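Local coordinates for mandelate racemase/muconate lactonizing enzyme-like protein (Rubrobacter xylanophilus DSM 9941, PDB 3CYJ), which is of unknown function but belongs to the enolase superfamily, pairing an N-terminal sheet-and-helix domain with a barrel domain that holds a sodium ion, at residues A[217-222]-A[244-249]; A[163-168]-A[191-196]; A[300-305]-A[348-353]; A[47-52]-A[109-114]; A[37-42]-A[103-108]. All coordinates share one frame; numbering follows the deposited sequence.

Interaction 1: A[217-222]-A[244-249]; sequences ISYLEE and AIAAGE. With NA (sodium ion), chain E.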
# COMPACT_ATOMS: atom_id res chain seq x y z
N ILE A 217 33.59 -3.97 -1.55
CA ILE A 217 32.89 -4.86 -0.60
C ILE A 217 31.63 -5.52 -1.20
O ILE A 217 31.00 -4.98 -2.14
CB ILE A 217 32.52 -4.15 0.73
CG1 ILE A 217 31.45 -3.06 0.46
CG2 ILE A 217 33.83 -3.59 1.45
CD1 ILE A 217 30.57 -2.71 1.66
N SER A 218 31.25 -6.66 -0.62
CA SER A 218 30.12 -7.41 -1.14
C SER A 218 29.01 -7.58 -0.14
O SER A 218 28.00 -8.24 -0.44
CB SER A 218 30.60 -8.83 -1.50
OG SER A 218 31.79 -8.70 -2.24
N TYR A 219 29.18 -7.02 1.05
CA TYR A 219 28.27 -7.39 2.16
C TYR A 219 28.33 -6.30 3.18
O TYR A 219 29.41 -5.89 3.62
CB TYR A 219 28.77 -8.68 2.77
CG TYR A 219 27.87 -9.41 3.78
CD1 TYR A 219 27.05 -10.44 3.34
CD2 TYR A 219 27.97 -9.18 5.18
CE1 TYR A 219 26.27 -11.18 4.22
CE2 TYR A 219 27.20 -9.94 6.09
CZ TYR A 219 26.36 -10.94 5.59
OH TYR A 219 25.55 -11.74 6.38
N LEU A 220 27.15 -5.79 3.55
CA LEU A 220 27.04 -4.73 4.54
C LEU A 220 26.03 -5.19 5.59
O LEU A 220 24.84 -5.17 5.33
CB LEU A 220 26.63 -3.38 3.90
CG LEU A 220 26.33 -2.23 4.89
CD1 LEU A 220 27.44 -2.11 5.99
CD2 LEU A 220 26.10 -0.89 4.22
N GLU A 221 26.53 -5.56 6.77
CA GLU A 221 25.69 -6.07 7.82
C GLU A 221 25.30 -4.99 8.87
O GLU A 221 26.14 -4.18 9.31
CB GLU A 221 26.39 -7.23 8.51
CG GLU A 221 25.46 -7.95 9.44
CD GLU A 221 26.20 -8.96 10.32
OE1 GLU A 221 27.28 -9.46 9.89
OE2 GLU A 221 25.69 -9.24 11.44
N GLU A 222 24.02 -4.98 9.25
CA GLU A 222 23.53 -4.10 10.31
C GLU A 222 23.95 -2.64 10.13
O GLU A 222 24.46 -2.01 11.07
CB GLU A 222 23.98 -4.61 11.67
CG GLU A 222 23.14 -5.84 12.10
CD GLU A 222 23.63 -6.51 13.42
OE1 GLU A 222 24.69 -6.12 13.96
OE2 GLU A 222 22.95 -7.46 13.89
N ALA A 244 25.39 -6.94 -0.67
CA ALA A 244 24.22 -7.48 0.02
C ALA A 244 23.94 -6.82 1.40
O ALA A 244 24.85 -6.63 2.22
CB ALA A 244 24.36 -8.98 0.17
N ILE A 245 22.71 -6.41 1.61
CA ILE A 245 22.34 -5.82 2.90
C ILE A 245 21.91 -6.95 3.78
O ILE A 245 20.99 -7.65 3.44
CB ILE A 245 21.23 -4.73 2.75
CG1 ILE A 245 21.70 -3.56 1.84
CG2 ILE A 245 20.77 -4.22 4.12
CD1 ILE A 245 23.02 -2.76 2.34
N ALA A 246 22.60 -7.18 4.91
CA ALA A 246 22.26 -8.33 5.80
C ALA A 246 21.88 -7.89 7.24
O ALA A 246 22.41 -6.89 7.76
CB ALA A 246 23.42 -9.33 5.88
N ALA A 247 20.99 -8.65 7.87
CA ALA A 247 20.60 -8.36 9.25
C ALA A 247 19.93 -9.56 9.85
O ALA A 247 19.56 -10.45 9.11
CB ALA A 247 19.68 -7.15 9.30
N GLY A 248 19.81 -9.62 11.17
CA GLY A 248 19.03 -10.68 11.78
C GLY A 248 19.35 -11.31 13.11
O GLY A 248 18.51 -12.10 13.63
N GLU A 249 20.51 -11.06 13.70
CA GLU A 249 20.75 -11.68 15.03
C GLU A 249 19.76 -11.49 16.22
O GLU A 249 19.73 -12.32 17.12
CB GLU A 249 22.14 -11.37 15.54
CG GLU A 249 22.52 -9.90 15.41
CD GLU A 249 23.75 -9.59 16.20
OE1 GLU A 249 24.56 -8.72 15.78
OE2 GLU A 249 23.91 -10.24 17.25
NA NA E . 26.57 -8.04 13.57
O HOH W 1 20.38 -7.71 13.32
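Y219, L220 and E221 pair in register with A244, I245 and A246 as neighbouring parallel strands of the TIM-type barrel, joined by helix 229-238 into a beta-alpha-beta unit. The short strand axes diverge by 28° yet come within 4.7 Å. The tight part is the paired backbone: four nearly straight hydrogen bonds alternate along it, from A244 N to S218 O, L220 N to A244 O, A246 N to L220 O and E222 N to A246 O. That from L220 N to A244 O is shortest, at 2.8 Å. On the face carrying E221, the phenol end of Y219 presses on A246, with OH 3.3 Å from A246 CB, while the hydroxyl itself bonds to Q268. On the other face L220 and I245 lie side by side, L220 CB 4.0 Å from I245 CD1.

Toward the strands' C-terminal ends apolar packing gives way to carboxylates, the metal ion and one water. E221 OE2 and E222 OE1 bind the sodium ion at 2.6 and 2.7 Å, and D194 completes the protein ligands. E221 OE1 forms a salt bridge with K164, as does E249 OE2 with R273. The E222 and E249 side chains cross at about a right angle, bringing E222 OE2 close to E249 OE1 with the carboxylates nearly coplanar, 4° apart. The water donates to E222 OE2 at 2.6 Å and accepts from G248 N at 2.9 Å.

Interaction 2: A[163-168]-A[191-196]; sequences VKMKVG and LMVDAN. With NA (sodium ion), chain E.
The carboxylate of D194 is met by K166 across the contact from above its plane: K166 NZ stands 44° out of it and forms a salt bridge with OD2 at 3.1 Å. OD1 is likewise met out of plane, by N196 N at 2.9 Å, which closes an Asx turn just past the strand end. These groups crown two parallel barrel strands, 162-166 and 190-194, which helix 174-185 connects in a beta-alpha-beta unit of the TIM-type fold. Their short axes lie 4.6 Å apart at closest and differ in direction by 33°.

The backbone bonds run from M192 N to V163 O, M165 N to M192 O, D194 N to M165 O and V167 N to D194 O. Facing the surrounding helices, the side chains of V163, M165, L191 and V193 pack together: L191 CD1 is 3.9 Å from V163 CG2, and V193 CG1 is 4.0 Å from M165 CG. On the D194 side, K164 runs past M192, its CG 3.7 Å from M192 CB, toward salt bridges with E221 and E317. K166 bends at chi2 (-58°), which brings its chain alongside D194. The grip of D194 OD2 is thus double, by K166 NZ and by the sodium ion at 2.5 Å.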
# COMPACT_ATOMS: atom_id res chain seq x y z
N VAL A 163 35.93 -13.09 4.10
CA VAL A 163 36.26 -12.56 5.40
C VAL A 163 35.38 -11.36 5.75
O VAL A 163 35.05 -10.53 4.83
CB VAL A 163 37.77 -12.18 5.56
CG1 VAL A 163 38.68 -13.42 5.48
CG2 VAL A 163 38.18 -11.09 4.62
N LYS A 164 35.02 -11.27 7.04
CA LYS A 164 34.30 -10.09 7.57
C LYS A 164 35.06 -9.27 8.63
O LYS A 164 35.74 -9.80 9.49
CB LYS A 164 32.87 -10.48 8.09
CG LYS A 164 31.88 -9.30 8.31
CD LYS A 164 30.45 -9.83 8.75
CE LYS A 164 30.49 -10.20 10.25
NZ LYS A 164 29.27 -10.80 10.81
N MET A 165 34.94 -7.95 8.53
CA MET A 165 35.55 -7.00 9.48
C MET A 165 34.50 -5.97 10.01
O MET A 165 33.42 -5.79 9.44
CB MET A 165 36.74 -6.29 8.83
CG MET A 165 36.45 -5.55 7.52
SD MET A 165 37.76 -4.44 6.84
CE MET A 165 37.97 -3.19 8.11
N LYS A 166 34.82 -5.30 11.12
CA LYS A 166 34.00 -4.24 11.67
C LYS A 166 34.35 -2.86 11.11
O LYS A 166 35.50 -2.54 10.83
CB LYS A 166 34.14 -4.22 13.18
CG LYS A 166 33.99 -5.58 13.88
CD LYS A 166 32.67 -6.22 13.57
CE LYS A 166 32.24 -7.12 14.70
NZ LYS A 166 31.27 -8.11 14.20
N VAL A 167 33.31 -2.04 10.93
CA VAL A 167 33.45 -0.64 10.51
C VAL A 167 32.50 0.20 11.34
O VAL A 167 31.57 -0.32 11.98
CB VAL A 167 33.00 -0.40 9.00
CG1 VAL A 167 33.99 -0.97 8.04
CG2 VAL A 167 31.55 -0.94 8.76
N GLY A 168 32.68 1.51 11.30
CA GLY A 168 31.61 2.38 11.78
C GLY A 168 31.81 3.04 13.12
O GLY A 168 31.03 3.95 13.49
N LEU A 191 35.28 -9.43 0.53
CA LEU A 191 35.39 -8.63 1.76
C LEU A 191 34.03 -8.14 2.26
O LEU A 191 33.35 -7.41 1.56
CB LEU A 191 36.38 -7.46 1.61
CG LEU A 191 36.64 -6.58 2.83
CD1 LEU A 191 37.20 -7.33 4.09
CD2 LEU A 191 37.47 -5.35 2.48
N MET A 192 33.67 -8.51 3.50
CA MET A 192 32.38 -8.22 4.06
C MET A 192 32.55 -7.27 5.24
O MET A 192 33.52 -7.37 5.99
CB MET A 192 31.79 -9.55 4.58
CG MET A 192 31.79 -10.78 3.55
SD MET A 192 31.60 -12.38 4.31
CE MET A 192 29.94 -12.18 4.98
N VAL A 193 31.62 -6.32 5.43
CA VAL A 193 31.68 -5.40 6.60
C VAL A 193 30.45 -5.50 7.52
O VAL A 193 29.35 -5.82 7.09
CB VAL A 193 32.04 -3.92 6.23
CG1 VAL A 193 33.44 -3.82 5.46
CG2 VAL A 193 30.91 -3.23 5.47
N ASP A 194 30.67 -5.20 8.80
CA ASP A 194 29.62 -5.23 9.78
C ASP A 194 29.68 -3.92 10.56
O ASP A 194 30.72 -3.59 11.12
CB ASP A 194 29.78 -6.46 10.68
CG ASP A 194 28.64 -6.60 11.71
OD1 ASP A 194 27.69 -5.76 11.82
OD2 ASP A 194 28.73 -7.55 12.49
N ALA A 195 28.55 -3.19 10.60
CA ALA A 195 28.51 -1.85 11.23
C ALA A 195 27.87 -1.93 12.63
O ALA A 195 27.93 -0.96 13.42
CB ALA A 195 27.75 -0.86 10.33
N ASN A 196 27.26 -3.08 12.93
CA ASN A 196 26.62 -3.31 14.23
C ASN A 196 25.73 -2.12 14.61
O ASN A 196 25.81 -1.61 15.75
CB ASN A 196 27.69 -3.56 15.32
CG ASN A 196 28.40 -4.89 15.12
OD1 ASN A 196 27.92 -5.90 15.64
ND2 ASN A 196 29.48 -4.93 14.29
NA NA E . 26.57 -8.04 13.57

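Interaction 3: A[300-305]-A[348-353]; sequences PAVSAH and PGLGLE
H305 lays one face of its imidazole over the backbone of L350, a CH-pi contact in which L350 CA sits 4.1 Å from the ring centroid and 23° off the ring normal. The L350 side chain continues along the ring toward its rim, bringing CD2 to 3.7 Å from H305 CD2. H305 stems from helix 300-306 of the barrel domain, and CG lies anti to its carbonyl carbon (chi1 -70°), a setting that carries the ring from the helix to the facing loop.

That loop is folded by a type II' turn from P348 to G351. G349 takes the positive phi of its first central position, and the turn places G349 O 3.4 Å from H305 CE1. One turn back toward the start of the helix, V302 CG2 meets L350 CD1 at 4.3 Å, and A301 CB meets L352 CD1 at 3.8 Å. The two leucines therefore fit against successive points of one helical flank, L350 between V302 and H305.

L350 also reaches L49 and I107, and both A301 and L352 touch Y51, so the contact lies where the barrel domain meets the N-terminal domain. H305 ND1 accepts a hydrogen bond from the backbone N of A122, which restrains the ring's rotation. ND1 is therefore probably unprotonated, and a neutral ring would carry its proton on NE2; the contact between the segments is largely apolar and CH-pi in character.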
# COMPACT_ATOMS: atom_id res chain seq x y z
N PRO A 300 30.32 -21.25 15.75
CA PRO A 300 30.57 -22.09 14.59
C PRO A 300 30.39 -23.56 14.90
O PRO A 300 29.93 -24.29 14.04
CB PRO A 300 32.05 -21.79 14.20
CG PRO A 300 32.50 -20.64 15.06
CD PRO A 300 31.45 -20.36 16.09
N ALA A 301 30.75 -24.00 16.10
CA ALA A 301 30.71 -25.43 16.44
C ALA A 301 29.32 -26.05 16.40
O ALA A 301 29.16 -27.16 15.86
CB ALA A 301 31.36 -25.68 17.79
N VAL A 302 28.31 -25.37 16.97
CA VAL A 302 26.92 -25.85 16.77
C VAL A 302 26.44 -25.63 15.32
O VAL A 302 25.78 -26.47 14.74
CB VAL A 302 25.89 -25.19 17.65
CG1 VAL A 302 24.62 -25.98 17.50
CG2 VAL A 302 26.32 -25.19 19.10
N SER A 303 26.78 -24.48 14.74
CA SER A 303 26.25 -24.10 13.46
C SER A 303 26.71 -25.06 12.33
O SER A 303 25.93 -25.33 11.43
CB SER A 303 26.63 -22.64 13.14
OG SER A 303 26.04 -21.77 14.08
N ALA A 304 27.95 -25.58 12.41
CA ALA A 304 28.43 -26.58 11.46
C ALA A 304 27.47 -27.78 11.32
O ALA A 304 27.25 -28.28 10.19
CB ALA A 304 29.82 -27.05 11.84
N HIS A 305 26.83 -28.21 12.41
CA HIS A 305 25.83 -29.27 12.25
C HIS A 305 24.47 -28.76 11.83
O HIS A 305 23.86 -29.27 10.86
CB HIS A 305 25.72 -30.10 13.51
CG HIS A 305 26.92 -30.96 13.75
ND1 HIS A 305 26.98 -32.29 13.36
CD2 HIS A 305 28.13 -30.67 14.29
CE1 HIS A 305 28.18 -32.77 13.67
NE2 HIS A 305 28.89 -31.81 14.23
N PRO A 348 29.52 -39.03 17.19
CA PRO A 348 28.10 -38.82 17.30
C PRO A 348 27.76 -37.45 17.95
O PRO A 348 28.64 -36.81 18.58
CB PRO A 348 27.65 -39.97 18.21
CG PRO A 348 28.75 -40.10 19.13
CD PRO A 348 30.03 -39.77 18.37
N GLY A 349 26.51 -37.05 17.78
CA GLY A 349 26.06 -35.71 18.14
C GLY A 349 26.93 -34.64 17.48
O GLY A 349 27.41 -34.80 16.33
N LEU A 350 27.18 -33.58 18.26
CA LEU A 350 28.02 -32.47 17.86
C LEU A 350 29.49 -32.85 17.82
O LEU A 350 30.33 -32.09 17.32
CB LEU A 350 27.82 -31.31 18.86
CG LEU A 350 26.44 -30.57 18.79
CD1 LEU A 350 26.35 -29.43 19.82
CD2 LEU A 350 26.19 -30.04 17.34
N GLY A 351 29.81 -34.02 18.39
CA GLY A 351 31.19 -34.51 18.45
C GLY A 351 32.04 -33.68 19.39
O GLY A 351 33.26 -33.62 19.24
N LEU A 352 31.39 -33.00 20.34
CA LEU A 352 32.09 -32.07 21.25
C LEU A 352 32.16 -32.64 22.68
O LEU A 352 31.16 -33.12 23.24
CB LEU A 352 31.39 -30.69 21.29
CG LEU A 352 31.44 -29.73 20.08
CD1 LEU A 352 30.50 -28.49 20.27
CD2 LEU A 352 32.88 -29.29 19.67
N GLU A 353 33.36 -32.57 23.27
CA GLU A 353 33.55 -33.03 24.67
C GLU A 353 34.24 -31.95 25.48
O GLU A 353 35.21 -31.34 25.02
CB GLU A 353 34.32 -34.36 24.72

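Interaction 4: A[47-52]-A[109-114]; sequences KGLGYT and LWDLKA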
# COMPACT_ATOMS: atom_id res chain seq x y z
N LYS A 47 24.69 -38.58 27.18
CA LYS A 47 24.71 -37.16 27.56
C LYS A 47 24.87 -36.15 26.40
O LYS A 47 25.80 -36.20 25.61
CB LYS A 47 25.72 -36.93 28.67
CG LYS A 47 26.46 -35.60 28.61
CD LYS A 47 27.31 -35.39 29.88
CE LYS A 47 28.77 -35.88 29.74
NZ LYS A 47 29.57 -35.18 28.65
N GLY A 48 23.93 -35.25 26.27
CA GLY A 48 24.03 -34.23 25.23
C GLY A 48 24.54 -32.92 25.80
O GLY A 48 24.31 -32.56 26.99
N LEU A 49 25.24 -32.18 24.98
CA LEU A 49 25.50 -30.82 25.40
C LEU A 49 25.10 -29.74 24.37
O LEU A 49 25.09 -29.97 23.15
CB LEU A 49 26.91 -30.69 25.98
CG LEU A 49 28.02 -30.08 25.16
CD1 LEU A 49 29.35 -30.92 25.44
CD2 LEU A 49 27.55 -30.06 23.72
N GLY A 50 24.69 -28.59 24.91
CA GLY A 50 24.34 -27.41 24.14
C GLY A 50 24.87 -26.21 24.91
O GLY A 50 25.10 -26.31 26.13
N TYR A 51 25.09 -25.08 24.22
CA TYR A 51 25.55 -23.89 24.91
C TYR A 51 24.99 -22.61 24.28
O TYR A 51 24.41 -22.65 23.20
CB TYR A 51 27.08 -23.83 24.92
CG TYR A 51 27.70 -23.87 23.52
CD1 TYR A 51 27.96 -22.69 22.86
CD2 TYR A 51 28.01 -25.10 22.86
CE1 TYR A 51 28.51 -22.68 21.61
CE2 TYR A 51 28.57 -25.10 21.56
CZ TYR A 51 28.81 -23.86 20.95
OH TYR A 51 29.37 -23.73 19.69
N THR A 52 25.17 -21.48 24.97
CA THR A 52 24.87 -20.20 24.35
C THR A 52 25.94 -19.25 24.85
O THR A 52 26.71 -19.62 25.74
CB THR A 52 23.40 -19.71 24.71
OG1 THR A 52 23.03 -18.60 23.88
CG2 THR A 52 23.25 -19.37 26.23
N LEU A 109 19.36 -31.09 24.08
CA LEU A 109 18.40 -32.13 23.81
C LEU A 109 18.55 -32.82 22.42
O LEU A 109 18.29 -34.03 22.30
CB LEU A 109 16.99 -31.59 23.95
CG LEU A 109 16.65 -31.06 25.35
CD1 LEU A 109 15.18 -30.63 25.43
CD2 LEU A 109 16.95 -32.10 26.39
N TRP A 110 18.93 -32.06 21.41
CA TRP A 110 19.15 -32.60 20.09
C TRP A 110 20.46 -33.38 20.05
O TRP A 110 20.52 -34.46 19.47
CB TRP A 110 19.16 -31.51 19.02
CG TRP A 110 17.81 -31.19 18.43
CD1 TRP A 110 17.01 -30.06 18.69
CD2 TRP A 110 17.09 -31.97 17.46
NE1 TRP A 110 15.85 -30.14 17.97
CE2 TRP A 110 15.86 -31.29 17.20
CE3 TRP A 110 17.34 -33.19 16.81
CZ2 TRP A 110 14.91 -31.80 16.30
CZ3 TRP A 110 16.38 -33.70 15.91
CH2 TRP A 110 15.19 -33.00 15.65
N ASP A 111 21.51 -32.80 20.66
CA ASP A 111 22.77 -33.53 20.88
C ASP A 111 22.47 -34.88 21.56
O ASP A 111 22.87 -35.95 21.10
CB ASP A 111 23.76 -32.74 21.71
CG ASP A 111 25.21 -33.31 21.61
OD1 ASP A 111 25.62 -33.83 20.54
OD2 ASP A 111 25.97 -33.23 22.60
N LEU A 112 21.74 -34.83 22.66
CA LEU A 112 21.32 -36.05 23.32
C LEU A 112 20.56 -37.00 22.37
O LEU A 112 20.85 -38.18 22.35
CB LEU A 112 20.50 -35.74 24.58
CG LEU A 112 20.02 -36.97 25.37
CD1 LEU A 112 21.27 -37.74 25.94
CD2 LEU A 112 18.91 -36.60 26.46
N LYS A 113 19.56 -36.52 21.64
CA LYS A 113 18.85 -37.40 20.73
C LYS A 113 19.83 -38.05 19.72
O LYS A 113 19.77 -39.24 19.49
CB LYS A 113 17.69 -36.70 20.00
CG LYS A 113 16.88 -37.63 19.04
CD LYS A 113 16.12 -36.88 17.92
CE LYS A 113 15.01 -37.74 17.25
NZ LYS A 113 14.56 -37.22 15.88
N ALA A 114 20.73 -37.28 19.14
CA ALA A 114 21.61 -37.77 18.10
C ALA A 114 22.52 -38.92 18.64
O ALA A 114 22.65 -39.98 17.99
CB ALA A 114 22.45 -36.61 17.54
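G48 and L112 bring their CA atoms to 3.8 Å, the point at which strand 46-53 passes against helix 97-116. The two short axes approach to 5.6 Å with their directions 150° apart, so strand and helix run roughly opposite. This belongs to the N-terminal domain of the enolase superfamily, where a helix lies on an antiparallel sheet, and strand 46-53 is an outermost strand of that sheet within the chain. G48, lacking a side chain, permits such closeness: its CA rests 3.5 Å from L112 N, and a beta carbon would point at the helix and clash with that atom.

Helix side chains then clasp the strand around this glycine. L112 extends with CG anti to its backbone N (chi1 -179°) and brings CD1 to 3.7 Å from K47 N. D111 turns to the next strand residue, L49, its CB 3.4 Å from L49 O. The L49 side chain runs alongside that of D111, CD2 3.7 Å from OD2. The second oxygen, D111 OD1, accepts from L350 N, so one aspartate ties the strand edge to the loop of the barrel domain. L49 N donates to the anti lone pair of D111 OD2 at 2.7 Å, nearly straight at 173°.

Interaction 5: A[37-42]-A[103-108]; sequences ILVEAH and SAVDIA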
# COMPACT_ATOMS: atom_id res chain seq x y z
N ILE A 37 27.38 -20.26 28.39
CA ILE A 37 26.59 -20.98 29.35
C ILE A 37 26.37 -22.37 28.78
O ILE A 37 25.97 -22.49 27.63
CB ILE A 37 25.25 -20.26 29.69
CG1 ILE A 37 25.52 -18.84 30.23
CG2 ILE A 37 24.43 -21.08 30.69
CD1 ILE A 37 25.72 -17.78 29.12
N LEU A 38 26.62 -23.42 29.58
CA LEU A 38 26.69 -24.77 29.04
C LEU A 38 25.63 -25.63 29.71
O LEU A 38 25.54 -25.65 30.94
CB LEU A 38 28.10 -25.39 29.25
CG LEU A 38 28.19 -26.87 28.72
CD1 LEU A 38 28.30 -26.99 27.17
CD2 LEU A 38 29.29 -27.58 29.43
N VAL A 39 24.82 -26.30 28.90
CA VAL A 39 23.83 -27.21 29.43
C VAL A 39 24.22 -28.65 29.08
O VAL A 39 24.65 -28.94 27.93
CB VAL A 39 22.39 -26.87 28.89
CG1 VAL A 39 21.32 -27.86 29.37
CG2 VAL A 39 22.01 -25.42 29.26
N GLU A 40 24.13 -29.53 30.08
CA GLU A 40 24.28 -30.95 29.78
C GLU A 40 23.04 -31.68 30.14
O GLU A 40 22.52 -31.57 31.29
CB GLU A 40 25.51 -31.57 30.44
CG GLU A 40 26.80 -30.86 30.04
CD GLU A 40 28.03 -31.64 30.49
OE1 GLU A 40 27.83 -32.53 31.36
OE2 GLU A 40 29.18 -31.40 30.00
N ALA A 41 22.56 -32.42 29.13
CA ALA A 41 21.36 -33.23 29.28
C ALA A 41 21.71 -34.70 29.35
O ALA A 41 22.35 -35.25 28.42
CB ALA A 41 20.38 -32.98 28.15
N HIS A 42 21.29 -35.32 30.45
CA HIS A 42 21.58 -36.71 30.77
C HIS A 42 20.33 -37.48 30.58
O HIS A 42 19.29 -37.09 31.13
CB HIS A 42 21.98 -36.83 32.24
CG HIS A 42 23.33 -36.27 32.53
ND1 HIS A 42 23.53 -34.93 32.80
CD2 HIS A 42 24.55 -36.85 32.56
CE1 HIS A 42 24.82 -34.71 32.98
NE2 HIS A 42 25.47 -35.85 32.84
N SER A 103 17.49 -21.94 23.80
CA SER A 103 18.37 -22.38 22.71
C SER A 103 19.42 -23.39 23.20
O SER A 103 19.61 -24.45 22.60
CB SER A 103 19.09 -21.16 22.12
OG SER A 103 18.14 -20.31 21.49
N ALA A 104 20.11 -23.03 24.28
CA ALA A 104 21.14 -23.88 24.87
C ALA A 104 20.53 -25.22 25.25
O ALA A 104 21.11 -26.25 24.95
CB ALA A 104 21.72 -23.21 26.14
N VAL A 105 19.37 -25.20 25.90
CA VAL A 105 18.70 -26.43 26.28
C VAL A 105 18.26 -27.28 25.06
O VAL A 105 18.45 -28.49 25.03
CB VAL A 105 17.50 -26.16 27.16
CG1 VAL A 105 16.78 -27.46 27.46
CG2 VAL A 105 17.94 -25.53 28.46
N ASP A 106 17.72 -26.63 24.03
CA ASP A 106 17.30 -27.31 22.82
C ASP A 106 18.47 -28.01 22.08
O ASP A 106 18.30 -29.07 21.51
CB ASP A 106 16.61 -26.32 21.89
CG ASP A 106 16.11 -26.98 20.61
OD1 ASP A 106 15.00 -27.59 20.61
OD2 ASP A 106 16.80 -26.84 19.58
N ILE A 107 19.63 -27.37 22.05
CA ILE A 107 20.78 -27.90 21.38
C ILE A 107 21.29 -29.11 22.15
O ILE A 107 21.69 -30.10 21.56
CB ILE A 107 21.89 -26.83 21.32
CG1 ILE A 107 21.44 -25.63 20.46
CG2 ILE A 107 23.19 -27.42 20.81
CD1 ILE A 107 22.31 -24.44 20.65
N ALA A 108 21.23 -29.03 23.48
CA ALA A 108 21.61 -30.14 24.33
C ALA A 108 20.67 -31.34 24.13
O ALA A 108 21.12 -32.47 24.03
CB ALA A 108 21.65 -29.69 25.85
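Sheet-on-helix packing in the N-terminal domain sets V39 and A41, of strand 33-43, against A104, V105 and A108 of helix 97-116. The short axes are 7.7 Å apart at closest and their directions differ by 38°, so strand and helix run broadly alike. Alternation along the strand sends V39 and A41 to the helix while L38 and E40 point to the other face of the sheet.

V39 makes the largest contribution, straddling the helix surface with its two methyls. CG1, anti to the backbone N (chi1 177°), reaches A108 CB at 4.0 Å; CG2 goes to the preceding helical turn, 3.8 Å from A104 CB and 4.1 Å from V105 CG2. A41 adds a smaller touch, CB to CB with A108 at 4.2 Å. A108 also nestles against the strand backbone, its CB 3.7 Å from V39 O. Two alanines four residues apart give the helix a low surface, which is consistent with the short separation of the axes. The interface is apolar, without hydrogen bonds between the two segments. V105 continues the packing to V62 and L66 of helix 57-70. Helices laid on one face of an antiparallel sheet in this way are typical of the enolase-superfamily N-terminal domain.

How the interactions relate
The contacts form two groups on opposite sides of the chain's centre. Along the chain interactions 5 and 4 come first, their segments alternating, then interactions 2, 1 and 3 in series. Interactions 1 and 2 have centres about 8 Å apart in one barrel sheet, where strands 190-194 and 219-221 are neighbours; they share the sodium ion and the K164-E221 salt bridge. Interactions 4 and 5, centres about 6 Å apart, share helix 97-116 and use adjacent strands, 46-53 and 33-43 respectively. Interaction 3, in the barrel domain, touches interactions 4 and 5 and couples the two domains. Its centre lies about 26 Å from that of interaction 1, so this part of the domain junction lies away from the metal site.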